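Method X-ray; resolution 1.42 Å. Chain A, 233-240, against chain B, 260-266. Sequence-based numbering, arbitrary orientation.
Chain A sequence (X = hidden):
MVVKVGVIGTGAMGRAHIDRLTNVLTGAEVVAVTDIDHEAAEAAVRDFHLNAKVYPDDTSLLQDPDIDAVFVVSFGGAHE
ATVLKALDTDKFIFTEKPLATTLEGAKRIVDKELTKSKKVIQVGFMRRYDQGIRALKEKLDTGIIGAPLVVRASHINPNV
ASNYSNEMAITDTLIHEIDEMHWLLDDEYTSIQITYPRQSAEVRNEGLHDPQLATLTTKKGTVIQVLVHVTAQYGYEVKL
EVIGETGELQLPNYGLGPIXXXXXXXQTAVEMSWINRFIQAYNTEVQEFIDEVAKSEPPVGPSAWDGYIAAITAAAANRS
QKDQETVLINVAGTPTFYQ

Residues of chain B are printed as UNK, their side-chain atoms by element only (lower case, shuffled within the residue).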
ATOM      1  N   GLN A 233       5.455 -20.051  -9.480  1.00 14.16           N
ATOM      2  CA  GLN A 233       4.060 -20.452  -9.378  1.00 15.31           C
ATOM      3  C   GLN A 233       3.013 -19.321  -9.260  1.00 15.38           C
ATOM      4  O   GLN A 233       2.025 -19.338  -9.908  1.00 16.00           O
ATOM      5  CB  GLN A 233       3.828 -21.490  -8.272  1.00 15.96           C
ATOM      6  CG  GLN A 233       4.730 -22.712  -8.334  1.00 15.46           C
ATOM      7  CD  GLN A 233       4.612 -23.472  -9.624  1.00 17.86           C
ATOM      8  OE1 GLN A 233       3.568 -23.916  -9.978  1.00 21.44           O
ATOM      9  NE2 GLN A 233       5.703 -23.610 -10.316  1.00 18.21           N
ATOM     10  N   TYR A 234       3.289 -18.339  -8.423  1.00 13.53           N
ATOM     11  CA  TYR A 234       2.252 -17.422  -8.002  1.00 12.77           C
ATOM     12  C   TYR A 234       1.857 -16.388  -9.061  1.00 14.30           C
ATOM     13  O   TYR A 234       0.781 -15.921  -9.058  1.00 13.70           O
ATOM     14  CB  TYR A 234       2.618 -16.715  -6.684  1.00 12.18           C
ATOM     15  CG  TYR A 234       3.583 -15.561  -6.786  1.00 12.55           C
ATOM     16  CD1 TYR A 234       3.147 -14.306  -7.090  1.00 12.25           C
ATOM     17  CD2 TYR A 234       4.913 -15.733  -6.575  1.00 12.93           C
ATOM     18  CE1 TYR A 234       4.005 -13.269  -7.188  1.00 12.94           C
ATOM     19  CE2 TYR A 234       5.782 -14.694  -6.679  1.00 13.40           C
ATOM     20  CZ  TYR A 234       5.320 -13.468  -6.969  1.00 14.56           C
ATOM     21  OH  TYR A 234       6.168 -12.406  -7.093  1.00 15.02           O
ATOM     22  N   GLY A 235       2.786 -16.039  -9.925  1.00 14.64           N
ATOM     23  CA  GLY A 235       2.601 -14.955 -10.843  1.00 15.75           C
ATOM     24  C   GLY A 235       3.828 -14.535 -11.621  1.00 13.78           C
ATOM     25  O   GLY A 235       4.876 -15.072 -11.441  1.00 14.51           O
ATOM     26  N   TYR A 236       3.617 -13.594 -12.530  1.00 13.65           N
ATOM     27  CA  TYR A 236       4.667 -12.907 -13.229  1.00 14.13           C
ATOM     28  C   TYR A 236       4.861 -11.532 -12.610  1.00 14.10           C
ATOM     29  O   TYR A 236       3.945 -10.771 -12.512  1.00 16.24           O
ATOM     30  CB  TYR A 236       4.394 -12.788 -14.747  1.00 15.61           C
ATOM     31  CG  TYR A 236       5.564 -12.165 -15.469  1.00 14.11           C
ATOM     32  CD1 TYR A 236       6.627 -12.929 -15.862  1.00 16.07           C
ATOM     33  CD2 TYR A 236       5.642 -10.804 -15.697  1.00 15.10           C
ATOM     34  CE1 TYR A 236       7.691 -12.382 -16.451  1.00 15.35           C
ATOM     35  CE2 TYR A 236       6.719 -10.258 -16.295  1.00 16.61           C
ATOM     36  CZ  TYR A 236       7.754 -11.035 -16.651  1.00 18.73           C
ATOM     37  OH  TYR A 236       8.853 -10.485 -17.238  1.00 18.37           O
ATOM     38  N   GLU A 237       6.074 -11.235 -12.204  1.00 13.17           N
ATOM     39  CA  GLU A 237       6.345  -9.981 -11.549  1.00 14.68           C
ATOM     40  C   GLU A 237       7.755  -9.481 -11.799  1.00 13.77           C
ATOM     41  O   GLU A 237       8.682 -10.230 -11.762  1.00 14.79           O
ATOM     42  CB  GLU A 237       6.039 -10.104 -10.051  1.00 15.87           C
ATOM     43  CG  GLU A 237       6.011  -8.814  -9.312  1.00 18.56           C
ATOM     44  CD  GLU A 237       5.429  -8.925  -7.903  1.00 20.54           C
ATOM     45  OE1 GLU A 237       5.099 -10.013  -7.450  1.00 18.02           O
ATOM     46  OE2 GLU A 237       5.347  -7.889  -7.258  1.00 22.64           O
ATOM     47  N   VAL A 238       7.860  -8.188 -12.062  1.00 12.88           N
ATOM     48  CA  VAL A 238       9.116  -7.485 -12.172  1.00 14.12           C
ATOM     49  C   VAL A 238       9.237  -6.472 -11.022  1.00 14.38           C
ATOM     50  O   VAL A 238       8.400  -5.649 -10.851  1.00 16.14           O
ATOM     51  CB  VAL A 238       9.219  -6.811 -13.567  1.00 15.16           C
ATOM     52  CG1 VAL A 238      10.374  -5.883 -13.671  1.00 18.42           C
ATOM     53  CG2 VAL A 238       9.286  -7.857 -14.672  1.00 17.58           C
ATOM     54  N   LYS A 239      10.269  -6.626 -10.217  1.00 12.83           N
ATOM     55  CA  LYS A 239      10.503  -5.745  -9.087  1.00 12.65           C
ATOM     56  C   LYS A 239      11.834  -5.037  -9.254  1.00 14.29           C
ATOM     57  O   LYS A 239      12.742  -5.582  -9.790  1.00 14.28           O
ATOM     58  CB  LYS A 239      10.533  -6.532  -7.767  1.00 15.75           C
ATOM     59  CG  LYS A 239       9.368  -7.465  -7.523  1.00 17.16           C
ATOM     60  CD  LYS A 239       9.557  -8.138  -6.186  1.00 18.71           C
ATOM     61  CE  LYS A 239       8.467  -9.147  -5.856  1.00 20.07           C
ATOM     62  NZ  LYS A 239       8.518  -9.562  -4.468  1.00 25.82           N
ATOM     63  N   LEU A 240      11.919  -3.821  -8.765  1.00 11.82           N
ATOM     64  CA  LEU A 240      13.093  -3.005  -8.919  1.00 13.60           C
ATOM     65  C   LEU A 240      13.186  -2.002  -7.792  1.00 12.43           C
ATOM     66  O   LEU A 240      12.271  -1.306  -7.531  1.00 13.94           O
ATOM     67  CB  LEU A 240      13.047  -2.277 -10.258  1.00 13.28           C
ATOM     68  CG  LEU A 240      14.196  -1.319 -10.565  1.00 14.65           C
ATOM     69  CD1 LEU A 240      15.487  -2.084 -10.660  1.00 16.45           C
ATOM     70  CD2 LEU A 240      13.915  -0.645 -11.831  1.00 16.07           C
TER
ATOM     71  N   UNK B 260       1.183 -12.120   1.574  1.00 11.95           N
ATOM     72  CA  UNK B 260       1.326 -13.364   0.857  1.00 13.11           C
ATOM     73  C   UNK B 260       1.129 -13.221  -0.652  1.00 13.15           C
ATOM     74  O   UNK B 260       0.134 -12.756  -1.093  1.00 14.25           O
ATOM     75  c   UNK B 260       0.277 -15.704   0.676  1.00 13.80           C
ATOM     76  c   UNK B 260      -0.908 -16.506   1.154  1.00 16.31           C
ATOM     77  c   UNK B 260       0.302 -14.355   1.378  1.00 14.48           C
ATOM     78  c   UNK B 260       1.538 -16.483   0.911  1.00 15.32           C
ATOM     79  N   UNK B 261       2.124 -13.650  -1.401  1.00 12.38           N
ATOM     80  CA  UNK B 261       2.033 -13.804  -2.827  1.00 12.94           C
ATOM     81  C   UNK B 261       1.879 -15.288  -3.143  1.00 12.46           C
ATOM     82  O   UNK B 261       2.754 -16.037  -2.907  1.00 12.69           O
ATOM     83  c   UNK B 261       3.312 -11.766  -3.727  1.00 14.79           C
ATOM     84  n   UNK B 261       4.825  -9.955  -4.483  1.00 16.72           N
ATOM     85  c   UNK B 261       4.723 -11.315  -4.004  1.00 14.83           C
ATOM     86  n   UNK B 261       4.583  -8.997  -2.426  1.00 17.17           N
ATOM     87  c   UNK B 261       3.276 -13.252  -3.537  1.00 13.83           C
ATOM     88  n   UNK B 261       4.888  -7.682  -4.251  1.00 19.92           N
ATOM     89  c   UNK B 261       4.760  -8.881  -3.709  1.00 16.67           C
ATOM     90  N   UNK B 262       0.721 -15.662  -3.652  1.00 12.62           N
ATOM     91  CA  UNK B 262       0.351 -17.041  -3.823  1.00 13.66           C
ATOM     92  C   UNK B 262      -0.845 -17.142  -4.749  1.00 13.28           C
ATOM     93  O   UNK B 262      -1.746 -16.397  -4.649  1.00 14.51           O
ATOM     94  c   UNK B 262       0.006 -17.663  -2.482  1.00 14.76           C
ATOM     95  o   UNK B 262      -0.400 -18.994  -2.630  1.00 17.52           O
ATOM     96  N   UNK B 263      -0.791 -18.084  -5.668  1.00 14.95           N
ATOM     97  CA  UNK B 263      -1.955 -18.447  -6.432  1.00 16.72           C
ATOM     98  C   UNK B 263      -2.620 -17.268  -7.140  1.00 17.33           C
ATOM     99  O   UNK B 263      -3.791 -17.067  -7.059  1.00 18.81           O
ATOM    100  c   UNK B 263      -2.941 -19.185  -5.517  1.00 19.00           C
ATOM    101  n   UNK B 263      -5.229 -19.875  -5.709  1.00 31.69           N
ATOM    102  c   UNK B 263      -4.055 -19.882  -6.280  1.00 26.02           C
ATOM    103  o   UNK B 263      -3.855 -20.383  -7.355  1.00 27.78           O
ATOM    104  N   UNK B 264      -1.816 -16.506  -7.851  1.00 15.44           N
ATOM    105  CA  UNK B 264      -2.279 -15.388  -8.647  1.00 14.50           C
ATOM    106  C   UNK B 264      -2.914 -14.256  -7.871  1.00 14.60           C
ATOM    107  O   UNK B 264      -3.640 -13.509  -8.406  1.00 16.44           O
ATOM    108  c   UNK B 264      -3.186 -15.844  -9.769  1.00 18.16           C
ATOM    109  N   UNK B 265      -2.555 -14.168  -6.600  1.00 13.43           N
ATOM    110  CA  UNK B 265      -3.004 -13.099  -5.745  1.00 15.69           C
ATOM    111  C   UNK B 265      -1.940 -12.625  -4.765  1.00 14.29           C
ATOM    112  O   UNK B 265      -1.058 -13.345  -4.410  1.00 14.38           O
ATOM    113  c   UNK B 265      -5.490 -13.581  -5.766  1.00 23.58           C
ATOM    114  n   UNK B 265      -5.975 -14.763  -5.991  1.00 26.17           N
ATOM    115  c   UNK B 265      -4.234 -13.515  -4.942  1.00 18.48           C
ATOM    116  o   UNK B 265      -6.019 -12.584  -6.161  1.00 26.33           O
ATOM    117  N   UNK B 266      -2.087 -11.379  -4.368  1.00 14.54           N
ATOM    118  CA  UNK B 266      -1.337 -10.805  -3.300  1.00 15.49           C
ATOM    119  C   UNK B 266      -2.360 -10.505  -2.231  1.00 15.50           C
ATOM    120  O   UNK B 266      -3.362  -9.922  -2.507  1.00 17.06           O
ATOM    121  n   UNK B 266       1.122  -6.747  -2.397  1.00 31.15           N
ATOM    122  c   UNK B 266      -0.639  -9.539  -3.776  1.00 19.15           C
ATOM    123  c   UNK B 266       1.026  -7.709  -3.234  1.00 27.19           C
ATOM    124  o   UNK B 266       1.538  -7.673  -4.314  1.00 31.28           O
ATOM    125  c   UNK B 266       0.253  -8.919  -2.745  1.00 21.08           C
TER
HETATM  126  O   HOH W   1       2.657  -9.252  -6.620  1.00 28.36           O

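Position 260 of chain B carries four side-chain carbons and no heteroatom, forked at the second. The side chain is out of reach of the chain A stretch. Four carbons branching at the second identify B:Leu260.

At position 261 three carbons lead to a nitrogen, which joins a carbon bearing two further nitrogens. CB sits over one face of the A:Tyr234 ring, 3.8 Å from its centroid and 14° off the ring normal, while the nitrogen-rich end reaches the carboxylate of A:Glu237. This guanidinium identifies B:Arg261. Its NE donates to OE1 of A:Glu237 at 3.0 Å and its NH2 to OE2 of A:Glu237 at 3.0 Å, both nearly straight, forming a two-pronged salt bridge.

Position 262 has one carbon and one oxygen, its CA-to-CB bond pointing away from the chain A stretch. Its backbone nevertheless packs close, with its CA 3.7 Å from CB of A:Tyr234. One carbon and a terminal oxygen make B:Ser262.

At position 263 the second of two carbons carries one oxygen and one nitrogen. The residue is exposed and its CA-to-CB bond also points away; the backbone N lies 3.8 Å from CB of A:Tyr234. The short amide gives B:Asn263.

Position 264 has a single side-chain carbon. The CA-to-CB bond points away overall, yet CB comes 4.0 Å from O of A:Tyr234; the backbone N donates to that O at 2.9 Å, and CA approaches it at 3.1 Å. A lone carbon defines B:Ala264.

Position 265 repeats the pattern of two carbons ending in an oxygen and a nitrogen, its CA-to-CB bond again pointing away, and is B:Asn265. It closes a type I' turn begun at B:Ser262, whose backbone pairs with it in both directions.

Position 266 has three carbons, the third bearing an oxygen and a nitrogen. Extended through its first two torsions, its end comes nearer chain A without direct contact: B:Gln266. Water 1 donates to its OE1 at 3.0 Å and to OE1 of A:Glu237 at 2.7 Å, bridging the two side chains.

The contact thus centres on A:Tyr234 and B:Arg261. The ring supports the aliphatic base of the arginine, and the tyrosine OH donates to OE1 of A:Glu237 at 2.6 Å, tying down the carboxylate that receives the guanidinium. Over one face of that guanidinium lies NZ of A:Lys239, 3.7 Å from NE of B:Arg261, a proximity of like charges beside the carboxylate. At the turn, the carbonyl of A:Tyr234 adds a backbone anchor through B:Ala264.

Chain B (260-266) LRSNANQ
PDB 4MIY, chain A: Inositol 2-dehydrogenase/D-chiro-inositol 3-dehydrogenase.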